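Local coordinates for protein EKC/KEOPS complex subunit GON7 (PDB 4WXA) that serves as a subunit of the yeast EKC/KEOPS complex, which is required for t6A modification of tRNA, and likely supports the catalytic subunit KAE1, at residues A6-P11 / N82-G87. Residues are numbered along the deposited sequence; the frame is centred on the assembly and turned at random.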
loop_
_atom_site.group_PDB
_atom_site.type_symbol
_atom_site.label_atom_id
_atom_site.label_comp_id
_atom_site.label_asym_id
_atom_site.label_seq_id
_atom_site.Cartn_x
_atom_site.Cartn_y
_atom_site.Cartn_z
ATOM N N ALA D 6 -1.648 4.490 8.634
ATOM C CA ALA D 6 -1.372 3.177 8.155
ATOM C C ALA D 6 -0.597 2.350 9.155
ATOM O O ALA D 6 0.183 2.888 9.930
ATOM C CB ALA D 6 -0.604 3.286 6.888
ATOM N N GLN D 7 -0.839 1.041 9.141
ATOM C CA GLN D 7 -0.104 0.122 9.986
ATOM C C GLN D 7 0.421 -1.059 9.080
ATOM O O GLN D 7 -0.315 -1.604 8.245
ATOM C CB GLN D 7 -1.039 -0.349 11.088
ATOM C CG GLN D 7 -0.540 -1.435 12.024
ATOM C CD GLN D 7 0.544 -0.965 12.962
ATOM O OE1 GLN D 7 0.514 0.168 13.479
ATOM N NE2 GLN D 7 1.507 -1.830 13.197
ATOM N N TYR D 8 1.682 -1.413 9.261
ATOM C CA TYR D 8 2.347 -2.484 8.490
ATOM C C TYR D 8 2.801 -3.571 9.407
ATOM O O TYR D 8 3.255 -3.327 10.499
ATOM C CB TYR D 8 3.574 -1.935 7.749
ATOM C CG TYR D 8 4.565 -2.967 7.205
ATOM C CD1 TYR D 8 5.612 -3.428 7.987
ATOM C CD2 TYR D 8 4.453 -3.458 5.920
ATOM C CE1 TYR D 8 6.513 -4.368 7.509
ATOM C CE2 TYR D 8 5.329 -4.393 5.431
ATOM C CZ TYR D 8 6.368 -4.834 6.236
ATOM O OH TYR D 8 7.242 -5.752 5.781
ATOM N N SER D 9 2.719 -4.787 8.934
ATOM C CA SER D 9 3.089 -5.931 9.736
ATOM C C SER D 9 3.820 -6.979 8.853
ATOM O O SER D 9 3.396 -7.237 7.767
ATOM C CB SER D 9 1.775 -6.478 10.258
ATOM O OG SER D 9 1.950 -7.592 11.094
ATOM N N ALA D 10 4.873 -7.599 9.329
ATOM C CA ALA D 10 5.610 -8.601 8.544
ATOM C C ALA D 10 6.057 -9.758 9.410
ATOM O O ALA D 10 6.229 -9.599 10.603
ATOM C CB ALA D 10 6.818 -7.955 7.901
ATOM N N PRO D 11 6.277 -10.925 8.809
ATOM C CA PRO D 11 6.455 -12.102 9.641
ATOM C C PRO D 11 7.781 -12.154 10.358
ATOM O O PRO D 11 7.964 -13.066 11.120
ATOM C CB PRO D 11 6.336 -13.285 8.650
ATOM C CG PRO D 11 6.536 -12.695 7.315
ATOM C CD PRO D 11 6.210 -11.251 7.376
ATOM N N ASN D 82 6.551 4.141 0.803
ATOM C CA ASN D 82 7.477 3.802 -0.256
ATOM C C ASN D 82 8.904 3.859 0.293
ATOM O O ASN D 82 9.698 2.936 0.106
ATOM C CB ASN D 82 7.284 4.723 -1.478
ATOM C CG ASN D 82 6.246 4.180 -2.500
ATOM O OD1 ASN D 82 6.026 2.973 -2.648
ATOM N ND2 ASN D 82 5.603 5.091 -3.208
ATOM N N GLU D 83 9.213 4.915 1.014
ATOM C CA GLU D 83 10.504 4.993 1.666
ATOM C C GLU D 83 10.750 3.766 2.581
ATOM O O GLU D 83 11.771 3.126 2.509
ATOM C CB GLU D 83 10.622 6.319 2.433
ATOM C CG GLU D 83 11.965 6.568 3.122
ATOM N N PHE D 84 9.782 3.417 3.404
ATOM C CA PHE D 84 9.964 2.341 4.370
ATOM C C PHE D 84 10.185 0.987 3.685
ATOM O O PHE D 84 10.980 0.168 4.146
ATOM C CB PHE D 84 8.743 2.275 5.324
ATOM C CG PHE D 84 8.763 1.094 6.243
ATOM C CD1 PHE D 84 9.525 1.101 7.375
ATOM C CD2 PHE D 84 8.029 -0.042 5.928
ATOM C CE1 PHE D 84 9.556 -0.003 8.192
ATOM C CE2 PHE D 84 8.071 -1.157 6.737
ATOM C CZ PHE D 84 8.850 -1.149 7.863
ATOM N N LEU D 85 9.441 0.737 2.611
ATOM C CA LEU D 85 9.461 -0.572 1.988
ATOM C C LEU D 85 10.745 -0.702 1.190
ATOM O O LEU D 85 11.379 -1.764 1.171
ATOM C CB LEU D 85 8.230 -0.788 1.114
ATOM C CG LEU D 85 6.898 -0.961 1.869
ATOM C CD1 LEU D 85 5.694 -0.946 0.930
ATOM C CD2 LEU D 85 6.910 -2.264 2.647
ATOM N N THR D 86 11.137 0.389 0.546
ATOM C CA THR D 86 12.358 0.390 -0.224
ATOM C C THR D 86 13.541 0.047 0.692
ATOM O O THR D 86 14.320 -0.856 0.391
ATOM C CB THR D 86 12.535 1.728 -0.954
ATOM O OG1 THR D 86 11.434 1.884 -1.847
ATOM C CG2 THR D 86 13.843 1.748 -1.768
ATOM N N GLY D 87 13.620 0.733 1.830
ATOM C CA GLY D 87 14.583 0.404 2.872
ATOM C C GLY D 87 14.563 -1.053 3.301
ATOM O O GLY D 87 15.588 -1.625 3.592
#
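Strand 5-10, one half of the N-terminal beta hairpin of GON7, packs on the long helix 66-94 through a T-shaped aromatic pair, Tyr8 with Phe84, flanked by Leu85. The evidence for the edge-to-face assignment is direct: the ring planes meet at 68°, with centroids 5.1 Å apart. Phe84 supplies the edge. Its CE2 sits over one face of the Tyr8 ring, displaced toward the rim, 3.6 Å from Tyr8 CD1. The height of Phe84 CE2 above the plane of the Tyr8 ring, 3.5 Å, confirms a contact with the face. The CB of Tyr8 already points toward the helix; with CG anti to the backbone N (chi1 165°) and chi2 at -89°, the ring turns a face to Phe84. Leu85 reaches the same ring with a single methyl, CD2, which lies 3.8 Å from Tyr8 CE2. The nearest CA atoms, those of Tyr8 and Leu85, are 9.8 Å apart, and every close contact between the two segments is made by side-chain atoms. Residues 6-9 also pair with a PCC1 strand, extending the sheet across the interface. A leucine here, lacking ring and hydroxyl, would probably leave the edge of Phe84 without an aromatic face to meet and Asp63 of the PCC1 chain without this hydrogen-bond partner. With no hydrogen bond between the two segments, strand and helix are joined here by apolar and aromatic contacts, while Tyr8 OH links the same side chain to PCC1 through a hydrogen bond with Asp63 and, weakly, to Arg88 of the helix.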